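Local coordinates for putative Nitroreductase (Anabaena variabilis ATCC 29413, PDB 3EO7), which binds flavin mononucleotide and probably works as an FMN-dependent oxidoreductase of the nitroreductase type, at residues F40-I45 with Q129-S134; F356-Q361 with G461-R466; L379-I384 with F436-L441. All blocks are in the same frame, centred on the assembly; numbering follows the deposited sequence.

Overall arrangement
The single chain carries two regions of the nitroreductase family. Interaction 1 joins the loop 40-45 to the hairpin turn 129-134, which lies in the first region; both segments of interactions 2 and 3 lie in the second. Interactions 2 and 3 touch, their centres 14 Å apart: Tyr358 OH lies 2.6 Å from Thr382 OG1 and 2.8 Å from His437 NE2, both probable hydrogen bonds, so a helix end is fastened to a sheet. Interaction 1 stands alone, its nearest atoms about 13 Å from interaction 2 and about 24 Å from interaction 3. The bound FMN is about 12 Å from the side chains of Cys130 and Leu463 and about 10 Å from that of His437.

Interaction 1. Residues F40-I45 with Q129-S134; sequences FKEYKI and QCRTHS. With ACT (acetate ion), chain J.
Arg131 lies flat over Phe40, its guanidinium plane only 6° from the ring plane. The overlap is chiefly aliphatic: CG of Arg131 sits over the middle of one ring face in a CH-pi contact, 3.5 Å from the Phe40 centroid, while NE passes 3.4 Å from Phe40 CG. A bend at chi3 carries the guanidinium on past the ring toward Glu42. There the carboxylate is turned 64° from the guanidinium, so NH1 of Arg131 meets Glu42 OE2 at 2.9 Å from above the carboxylate plane, in a salt bridge; the second bond, NH2 to OE1, is weak. Arginine suits the place because one side chain offers both a greasy shaft and a charged end. Gln129, at the start of the G1-bulged turn between strands 124-129 and 134-139, bends at chi2 and uses both ends of its amide. NE2 donates to Lys41 O at 2.8 Å, nearly straight at 172°, and also to Asn127 OD1; OE1 receives NH2 of Arg131 on an in-plane lone pair. A bound acetate, probably from the crystallisation liquor, lies beside Glu42 and Gln129. The arginine probably offsets part of the negative charge gathered here, and polar bonding at both ends fixes the rotation of the Gln129 amide.

Interaction 2. Residues F356-Q361 with G461-R466; sequences FTYQPQ and GHLGQR
In this helix-helix contact of the nitroreductase fold, the C-terminal end of helix 347-358 rests against helix 452-473. Arg466 buries the most surface, and its CB is directed toward helix 347-358. Its chain bends at chi3 (71°), turning the guanidinium so that NE and NH2 grip a single atom side-on. Both nitrogens lie 2.9 Å from Phe356 O, which sits in the guanidinium plane; NE arrives on a lone pair, NH2 nearly along the C=O axis. The residue four further on is Pro360, which has no N-H to give, so the arginine serves this carbonyl instead. The same guanidinium lies over the Phe356 ring in a cation-pi stack, CZ 4.3 Å from the ring centroid and the planes 24° apart. That ring is brought round by a chi1 that sets CG anti to the backbone N (177°). Arg466 NH1 forms a salt bridge with Glu197 of helix 181-202, which probably balances the buried charge.

Thr357 and Leu463 supply the close apolar fit. Small and branched, Thr357 sends OG1 back to Leu353 O of its own helix and leaves the methyl facing Leu463. Leucine forks to suit two neighbours: CD1 reaches the Tyr358 ring, while CD2 lies 3.9 Å from Thr357 CG2. Thr357 CG2 also comes within 3.5 Å of Leu463 O.

Interaction 3. Residues L379-I384 with F436-L441; sequences LIETFI and FHTSDL
Two neighbouring antiparallel strands, 381-390 and 433-439, pair here within the mixed beta-sheet of the second nitroreductase-like region. Glu381 with Thr438 and Phe383 with Phe436 are hydrogen-bonded pairs, with Thr382 and His437 forming the non-hydrogen-bonded pair between them. The four backbone bonds are short and straight: Glu381 N to Thr438 O is 2.8 Å, and Phe436 N meets Phe383 O at 172°, nearly along the C=O axis.

On the face with Glu381, Phe383 and Phe436, Thr438 is the hub. Its OG1 takes the crowded position between backbone N and carbonyl carbon (chi1 75°), which brings it 3.4 Å from Glu381 CB and to the edge of the Phe383 ring, 3.7 Å from CE1. A beta-branched residue fits an extended strand, and this hydroxyl is also bonded to Glu499. Phe383 and Phe436 meet mainly through their CB atoms; the Phe436 ring turns its edge to Phe383 O, and strand 500-508 packs against that ring.

On the other face Thr382 and His437 run side by side, the hydroxyl OG1 at the imidazole edge and 3.6 Å from CD2. Both turn their polar ends to Tyr358 OH, a reason for two polar residues in a buried spot, while Ile380 CG2 lies against the imidazole.

Beyond the paired residues Ser439 extends the bonding with its side chain. The serine OG, anti to its backbone N (chi1 -172°), donates in the carbonyl plane to Leu379 O at 2.7 Å. An alanine here would remove the hydroxyl and with it this bond, and would probably hold the chain at Leu379 less firmly. Ser439 CB itself comes within 3.2 Å of Leu379 O.

Interaction 1. Residues F40-I45 with Q129-S134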
loop_
_atom_site.group_PDB
_atom_site.type_symbol
_atom_site.label_atom_id
_atom_site.label_comp_id
_atom_site.label_asym_id
_atom_site.label_seq_id
_atom_site.Cartn_x
_atom_site.Cartn_y
_atom_site.Cartn_z
ATOM N N PHE A 40 2.920 11.751 -14.470
ATOM C CA PHE A 40 1.563 12.263 -14.570
ATOM C C PHE A 40 1.068 11.890 -15.965
ATOM O O PHE A 40 1.869 11.841 -16.901
ATOM C CB PHE A 40 1.537 13.801 -14.458
ATOM C CG PHE A 40 2.322 14.362 -13.297
ATOM C CD1 PHE A 40 1.813 14.316 -11.993
ATOM C CD2 PHE A 40 3.567 14.928 -13.503
ATOM C CE1 PHE A 40 2.531 14.865 -10.920
ATOM C CE2 PHE A 40 4.289 15.452 -12.443
ATOM C CZ PHE A 40 3.769 15.397 -11.151
ATOM N N LYS A 41 -0.242 11.709 -16.131
ATOM C CA LYS A 41 -0.821 11.459 -17.449
ATOM C C LYS A 41 -1.386 12.741 -18.062
ATOM O O LYS A 41 -1.979 13.574 -17.363
ATOM C CB LYS A 41 -1.928 10.407 -17.415
ATOM C CG LYS A 41 -1.454 9.017 -17.007
ATOM C CD LYS A 41 -2.492 7.928 -17.196
ATOM C CE LYS A 41 -2.908 7.676 -18.642
ATOM N NZ LYS A 41 -3.686 6.405 -18.803
ATOM N N GLU A 42 -1.224 12.877 -19.379
ATOM C CA GLU A 42 -1.762 14.017 -20.131
ATOM C C GLU A 42 -2.982 13.594 -20.917
ATOM O O GLU A 42 -3.019 12.496 -21.482
ATOM C CB GLU A 42 -0.737 14.528 -21.144
ATOM C CG GLU A 42 0.599 14.845 -20.555
ATOM C CD GLU A 42 0.576 16.064 -19.663
ATOM O OE1 GLU A 42 -0.500 16.695 -19.519
ATOM O OE2 GLU A 42 1.652 16.383 -19.109
ATOM N N TYR A 43 -3.995 14.441 -20.925
ATOM C CA TYR A 43 -5.201 14.204 -21.727
ATOM C C TYR A 43 -5.410 15.394 -22.661
ATOM O O TYR A 43 -5.324 16.551 -22.256
ATOM C CB TYR A 43 -6.404 13.965 -20.856
ATOM C CG TYR A 43 -6.323 12.665 -20.146
ATOM C CD1 TYR A 43 -5.622 12.553 -18.951
ATOM C CD2 TYR A 43 -6.910 11.516 -20.673
ATOM C CE1 TYR A 43 -5.528 11.370 -18.309
ATOM C CE2 TYR A 43 -6.813 10.321 -20.017
ATOM C CZ TYR A 43 -6.093 10.258 -18.839
ATOM O OH TYR A 43 -6.010 9.074 -18.191
ATOM N N LYS A 44 -5.600 15.100 -23.929
ATOM C CA LYS A 44 -5.790 16.148 -24.914
ATOM C C LYS A 44 -7.288 16.373 -25.089
ATOM O O LYS A 44 -7.703 17.423 -25.546
ATOM C CB LYS A 44 -5.117 15.767 -26.246
ATOM N N ILE A 45 -8.100 15.402 -24.679
ATOM C CA ILE A 45 -9.537 15.492 -24.857
ATOM C C ILE A 45 -10.273 15.209 -23.553
ATOM O O ILE A 45 -9.999 14.229 -22.890
ATOM C CB ILE A 45 -10.011 14.531 -25.992
ATOM C CG1 ILE A 45 -9.644 13.073 -25.674
ATOM C CG2 ILE A 45 -9.376 14.939 -27.341
ATOM C CD1 ILE A 45 -10.079 12.051 -26.742
ATOM N N GLN A 129 -5.769 14.283 -11.631
ATOM C CA GLN A 129 -4.576 15.048 -11.978
ATOM C C GLN A 129 -3.977 15.663 -10.711
ATOM O O GLN A 129 -4.485 16.656 -10.196
ATOM C CB GLN A 129 -4.975 16.148 -12.947
ATOM C CG GLN A 129 -5.378 15.639 -14.298
ATOM C CD GLN A 129 -4.175 15.298 -15.139
ATOM O OE1 GLN A 129 -3.248 16.104 -15.248
ATOM N NE2 GLN A 129 -4.163 14.106 -15.721
ATOM N N CYS A 130 -2.933 15.036 -10.200
ATOM C CA CYS A 130 -2.219 15.480 -9.004
ATOM C C CYS A 130 -1.702 16.903 -9.159
ATOM O O CYS A 130 -1.752 17.684 -8.218
ATOM C CB CYS A 130 -1.024 14.544 -8.719
ATOM S SG CYS A 130 -1.452 12.838 -8.322
ATOM N N ARG A 131 -1.247 17.258 -10.356
ATOM C CA ARG A 131 -0.620 18.571 -10.568
ATOM C C ARG A 131 -1.519 19.767 -10.341
ATOM O O ARG A 131 -1.067 20.815 -9.903
ATOM C CB ARG A 131 -0.020 18.664 -11.973
ATOM C CG ARG A 131 1.260 17.887 -12.116
ATOM C CD ARG A 131 1.640 17.858 -13.583
ATOM N NE ARG A 131 0.597 17.123 -14.290
ATOM C CZ ARG A 131 0.528 16.949 -15.600
ATOM N NH1 ARG A 131 1.485 17.430 -16.388
ATOM N NH2 ARG A 131 -0.500 16.261 -16.104
ATOM N N THR A 132 -2.791 19.617 -10.660
ATOM C CA THR A 132 -3.737 20.698 -10.586
ATOM C C THR A 132 -4.879 20.415 -9.602
ATOM O O THR A 132 -5.760 21.256 -9.405
ATOM C CB THR A 132 -4.312 20.933 -11.996
ATOM O OG1 THR A 132 -4.863 19.706 -12.490
ATOM C CG2 THR A 132 -3.180 21.425 -12.923
ATOM N N HIS A 133 -4.856 19.238 -8.976
ATOM C CA HIS A 133 -5.962 18.815 -8.102
ATOM C C HIS A 133 -7.292 18.978 -8.869
ATOM O O HIS A 133 -8.215 19.733 -8.487
ATOM C CB HIS A 133 -5.999 19.519 -6.743
ATOM C CG HIS A 133 -7.004 18.923 -5.811
ATOM N ND1 HIS A 133 -7.051 17.565 -5.555
ATOM C CD2 HIS A 133 -8.003 19.479 -5.089
ATOM C CE1 HIS A 133 -8.040 17.316 -4.718
ATOM N NE2 HIS A 133 -8.648 18.457 -4.428
ATOM N N SER A 134 -7.349 18.274 -9.993
ATOM C CA SER A 134 -8.508 18.262 -10.860
ATOM C C SER A 134 -8.779 16.851 -11.347
ATOM O O SER A 134 -7.949 15.968 -11.183
ATOM C CB SER A 134 -8.282 19.162 -12.076
ATOM O OG SER A 134 -7.123 18.796 -12.824
HETATM C C ACT J . -4.100 17.510 -19.202
HETATM O O ACT J . -3.967 16.681 -18.264
HETATM O OXT ACT J . -3.100 17.676 -19.931
HETATM C CH3 ACT J . -5.370 18.261 -19.472
#

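Interaction 2. Residues F356-Q361 with G461-R466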
loop_
_atom_site.group_PDB
_atom_site.type_symbol
_atom_site.label_atom_id
_atom_site.label_comp_id
_atom_site.label_asym_id
_atom_site.label_seq_id
_atom_site.Cartn_x
_atom_site.Cartn_y
_atom_site.Cartn_z
ATOM N N PHE A 356 -2.493 1.286 16.286
ATOM C CA PHE A 356 -3.153 1.974 15.188
ATOM C C PHE A 356 -3.086 1.131 13.909
ATOM O O PHE A 356 -4.011 1.118 13.116
ATOM C CB PHE A 356 -2.588 3.355 14.957
ATOM C CG PHE A 356 -3.209 4.039 13.773
ATOM C CD1 PHE A 356 -4.529 4.463 13.850
ATOM C CD2 PHE A 356 -2.519 4.256 12.608
ATOM C CE1 PHE A 356 -5.149 5.084 12.768
ATOM C CE2 PHE A 356 -3.137 4.904 11.511
ATOM C CZ PHE A 356 -4.460 5.301 11.599
ATOM N N THR A 357 -1.968 0.429 13.724
ATOM C CA THR A 357 -1.747 -0.309 12.492
ATOM C C THR A 357 -2.543 -1.606 12.459
ATOM O O THR A 357 -3.179 -1.908 11.454
ATOM C CB THR A 357 -0.253 -0.603 12.333
ATOM O OG1 THR A 357 0.462 0.645 12.323
ATOM C CG2 THR A 357 0.027 -1.430 11.041
ATOM N N TYR A 358 -2.484 -2.361 13.555
ATOM C CA TYR A 358 -3.092 -3.695 13.648
ATOM C C TYR A 358 -4.381 -3.872 14.435
ATOM O O TYR A 358 -4.958 -4.965 14.385
ATOM C CB TYR A 358 -2.059 -4.680 14.221
ATOM C CG TYR A 358 -0.830 -4.857 13.350
ATOM C CD1 TYR A 358 -0.799 -5.813 12.367
ATOM C CD2 TYR A 358 0.297 -4.074 13.535
ATOM C CE1 TYR A 358 0.341 -6.009 11.576
ATOM C CE2 TYR A 358 1.436 -4.251 12.737
ATOM C CZ TYR A 358 1.443 -5.232 11.771
ATOM O OH TYR A 358 2.553 -5.446 10.989
ATOM N N GLN A 359 -4.794 -2.847 15.184
ATOM C CA GLN A 359 -5.969 -2.896 16.069
ATOM C C GLN A 359 -6.947 -1.772 15.736
ATOM O O GLN A 359 -7.299 -0.932 16.594
ATOM C CB GLN A 359 -5.520 -2.825 17.532
ATOM C CG GLN A 359 -4.345 -3.757 17.902
ATOM C CD GLN A 359 -4.623 -5.257 17.805
ATOM O OE1 GLN A 359 -5.749 -5.730 18.053
ATOM N NE2 GLN A 359 -3.566 -6.035 17.494
ATOM N N PRO A 360 -7.410 -1.740 14.466
ATOM C CA PRO A 360 -8.307 -0.665 14.043
ATOM C C PRO A 360 -9.616 -0.633 14.832
ATOM O O PRO A 360 -10.242 0.418 14.918
ATOM C CB PRO A 360 -8.531 -0.949 12.566
ATOM C CG PRO A 360 -8.329 -2.436 12.448
ATOM C CD PRO A 360 -7.196 -2.722 13.391
ATOM N N GLN A 361 -9.996 -1.757 15.428
ATOM C CA GLN A 361 -11.215 -1.822 16.242
ATOM C C GLN A 361 -11.154 -0.888 17.449
ATOM O O GLN A 361 -12.172 -0.534 18.016
ATOM C CB GLN A 361 -11.518 -3.234 16.677
ATOM C CG GLN A 361 -10.658 -3.809 17.804
ATOM C CD GLN A 361 -9.282 -4.302 17.354
ATOM O OE1 GLN A 361 -8.915 -4.243 16.179
ATOM N NE2 GLN A 361 -8.507 -4.794 18.319
ATOM N N GLY A 461 2.063 -2.696 2.066
ATOM C CA GLY A 461 2.105 -1.238 1.903
ATOM C C GLY A 461 0.991 -0.535 2.658
ATOM O O GLY A 461 1.184 0.553 3.192
ATOM N N HIS A 462 -0.185 -1.153 2.714
ATOM C CA HIS A 462 -1.336 -0.619 3.437
ATOM C C HIS A 462 -0.994 -0.574 4.948
ATOM O O HIS A 462 -1.121 0.468 5.600
ATOM C CB HIS A 462 -2.570 -1.467 3.099
ATOM C CG HIS A 462 -3.861 -1.015 3.727
ATOM N ND1 HIS A 462 -5.070 -1.553 3.332
ATOM C CD2 HIS A 462 -4.153 -0.117 4.706
ATOM C CE1 HIS A 462 -6.042 -1.018 4.050
ATOM N NE2 HIS A 462 -5.520 -0.139 4.882
ATOM N N LEU A 463 -0.524 -1.682 5.502
ATOM C CA LEU A 463 -0.034 -1.694 6.897
ATOM C C LEU A 463 1.049 -0.626 7.062
ATOM O O LEU A 463 1.036 0.130 8.035
ATOM C CB LEU A 463 0.505 -3.084 7.264
ATOM C CG LEU A 463 -0.507 -4.223 7.361
ATOM C CD1 LEU A 463 0.258 -5.555 7.590
ATOM C CD2 LEU A 463 -1.550 -3.962 8.495
ATOM N N GLY A 464 1.996 -0.593 6.135
ATOM C CA GLY A 464 3.067 0.390 6.168
ATOM C C GLY A 464 2.552 1.818 6.276
ATOM O O GLY A 464 3.061 2.620 7.040
ATOM N N GLN A 465 1.490 2.144 5.545
ATOM C CA GLN A 465 1.039 3.530 5.572
ATOM C C GLN A 465 0.463 3.878 6.941
ATOM O O GLN A 465 0.632 4.991 7.418
ATOM C CB GLN A 465 0.045 3.822 4.459
ATOM C CG GLN A 465 -0.328 5.289 4.346
ATOM C CD GLN A 465 0.822 6.219 3.929
ATOM O OE1 GLN A 465 1.934 5.786 3.682
ATOM N NE2 GLN A 465 0.531 7.529 3.840
ATOM N N ARG A 466 -0.238 2.917 7.558
ATOM C CA ARG A 466 -0.783 3.158 8.881
ATOM C C ARG A 466 0.366 3.381 9.859
ATOM O O ARG A 466 0.298 4.259 10.698
ATOM C CB ARG A 466 -1.682 2.009 9.319
ATOM C CG ARG A 466 -2.961 1.867 8.475
ATOM C CD ARG A 466 -3.874 0.762 9.002
ATOM N NE ARG A 466 -4.533 1.099 10.273
ATOM C CZ ARG A 466 -5.785 1.549 10.386
ATOM N NH1 ARG A 466 -6.511 1.733 9.311
ATOM N NH2 ARG A 466 -6.317 1.819 11.567
#

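Interaction 3. Residues L379-I384 with F436-L441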
loop_
_atom_site.group_PDB
_atom_site.type_symbol
_atom_site.label_atom_id
_atom_site.label_comp_id
_atom_site.label_asym_id
_atom_site.label_seq_id
_atom_site.Cartn_x
_atom_site.Cartn_y
_atom_site.Cartn_z
ATOM N N LEU A 379 -2.280 -13.859 5.468
ATOM C CA LEU A 379 -1.117 -14.331 4.764
ATOM C C LEU A 379 0.185 -13.613 5.180
ATOM O O LEU A 379 1.256 -13.974 4.710
ATOM C CB LEU A 379 -1.323 -14.157 3.265
ATOM C CG LEU A 379 -2.584 -14.791 2.663
ATOM C CD1 LEU A 379 -2.644 -14.526 1.161
ATOM C CD2 LEU A 379 -2.612 -16.291 2.962
ATOM N N ILE A 380 0.059 -12.574 5.998
ATOM C CA ILE A 380 1.201 -11.742 6.348
ATOM C C ILE A 380 1.543 -11.886 7.833
ATOM O O ILE A 380 0.659 -11.861 8.698
ATOM C CB ILE A 380 0.899 -10.277 6.013
ATOM C CG1 ILE A 380 0.882 -10.102 4.473
ATOM C CG2 ILE A 380 1.935 -9.313 6.654
ATOM C CD1 ILE A 380 0.274 -8.900 4.088
ATOM N N GLU A 381 2.817 -12.106 8.105
ATOM C CA GLU A 381 3.315 -12.166 9.460
ATOM C C GLU A 381 4.191 -10.938 9.712
ATOM O O GLU A 381 4.742 -10.326 8.785
ATOM C CB GLU A 381 4.078 -13.455 9.670
ATOM C CG GLU A 381 3.234 -14.724 9.523
ATOM C CD GLU A 381 2.075 -14.783 10.470
ATOM O OE1 GLU A 381 2.213 -14.345 11.640
ATOM O OE2 GLU A 381 1.003 -15.285 10.063
ATOM N N THR A 382 4.338 -10.602 10.999
ATOM C CA THR A 382 5.078 -9.431 11.398
ATOM C C THR A 382 6.156 -9.817 12.408
ATOM O O THR A 382 5.862 -10.484 13.403
ATOM C CB THR A 382 4.141 -8.360 12.000
ATOM O OG1 THR A 382 3.124 -8.007 11.040
ATOM C CG2 THR A 382 4.977 -7.126 12.488
ATOM N N PHE A 383 7.398 -9.445 12.110
ATOM C CA PHE A 383 8.554 -9.632 13.021
ATOM C C PHE A 383 9.178 -8.282 13.235
ATOM O O PHE A 383 9.224 -7.460 12.308
ATOM C CB PHE A 383 9.592 -10.612 12.467
ATOM C CG PHE A 383 9.054 -12.010 12.319
ATOM C CD1 PHE A 383 8.263 -12.359 11.218
ATOM C CD2 PHE A 383 9.282 -12.962 13.316
ATOM C CE1 PHE A 383 7.734 -13.660 11.101
ATOM C CE2 PHE A 383 8.754 -14.261 13.188
ATOM C CZ PHE A 383 7.972 -14.581 12.076
ATOM N N ILE A 384 9.632 -8.030 14.459
ATOM C CA ILE A 384 10.206 -6.745 14.774
ATOM C C ILE A 384 11.604 -6.886 15.332
ATOM O O ILE A 384 11.816 -7.575 16.339
ATOM C CB ILE A 384 9.325 -5.957 15.798
ATOM C CG1 ILE A 384 7.848 -5.994 15.351
ATOM C CG2 ILE A 384 9.835 -4.540 15.964
ATOM C CD1 ILE A 384 6.896 -5.090 16.167
ATOM N N PHE A 436 9.340 -6.036 9.939
ATOM C CA PHE A 436 9.411 -6.898 8.770
ATOM C C PHE A 436 8.065 -7.564 8.528
ATOM O O PHE A 436 7.533 -8.216 9.412
ATOM C CB PHE A 436 10.452 -8.002 8.973
ATOM C CG PHE A 436 11.855 -7.491 9.075
ATOM C CD1 PHE A 436 12.337 -6.959 10.260
ATOM C CD2 PHE A 436 12.671 -7.478 7.965
ATOM C CE1 PHE A 436 13.626 -6.418 10.308
ATOM C CE2 PHE A 436 13.941 -6.951 8.017
ATOM C CZ PHE A 436 14.413 -6.418 9.182
ATOM N N HIS A 437 7.508 -7.350 7.335
ATOM C CA HIS A 437 6.320 -8.044 6.912
ATOM C C HIS A 437 6.783 -9.208 6.058
ATOM O O HIS A 437 7.596 -9.046 5.137
ATOM C CB HIS A 437 5.404 -7.101 6.117
ATOM C CG HIS A 437 4.764 -6.067 6.970
ATOM N ND1 HIS A 437 4.865 -4.722 6.703
ATOM C CD2 HIS A 437 4.056 -6.178 8.119
ATOM C CE1 HIS A 437 4.206 -4.049 7.631
ATOM N NE2 HIS A 437 3.714 -4.907 8.515
ATOM N N THR A 438 6.258 -10.384 6.362
ATOM C CA THR A 438 6.659 -11.589 5.680
ATOM C C THR A 438 5.458 -12.428 5.264
ATOM O O THR A 438 4.335 -12.212 5.719
ATOM C CB THR A 438 7.542 -12.464 6.603
ATOM O OG1 THR A 438 6.718 -13.104 7.579
ATOM C CG2 THR A 438 8.684 -11.635 7.305
ATOM N N SER A 439 5.717 -13.382 4.390
ATOM C CA SER A 439 4.704 -14.325 3.961
ATOM C C SER A 439 5.293 -15.634 3.477
ATOM O O SER A 439 6.324 -15.653 2.815
ATOM C CB SER A 439 3.865 -13.725 2.809
ATOM O OG SER A 439 2.750 -14.538 2.482
ATOM N N ASP A 440 4.654 -16.731 3.834
ATOM C CA ASP A 440 4.971 -18.009 3.261
ATOM C C ASP A 440 4.355 -18.010 1.871
ATOM O O ASP A 440 3.153 -18.182 1.701
ATOM C CB ASP A 440 4.433 -19.146 4.146
ATOM C CG ASP A 440 4.593 -20.521 3.523
ATOM O OD1 ASP A 440 4.860 -20.684 2.296
ATOM O OD2 ASP A 440 4.435 -21.479 4.316
ATOM N N LEU A 441 5.184 -17.750 0.868
ATOM C CA LEU A 441 4.677 -17.615 -0.506
ATOM C C LEU A 441 4.010 -18.862 -1.057
ATOM O O LEU A 441 2.987 -18.753 -1.733
ATOM C CB LEU A 441 5.808 -17.199 -1.449
ATOM C CG LEU A 441 6.453 -15.859 -1.279
ATOM C CD1 LEU A 441 7.522 -15.697 -2.411
ATOM C CD2 LEU A 441 5.417 -14.713 -1.286
#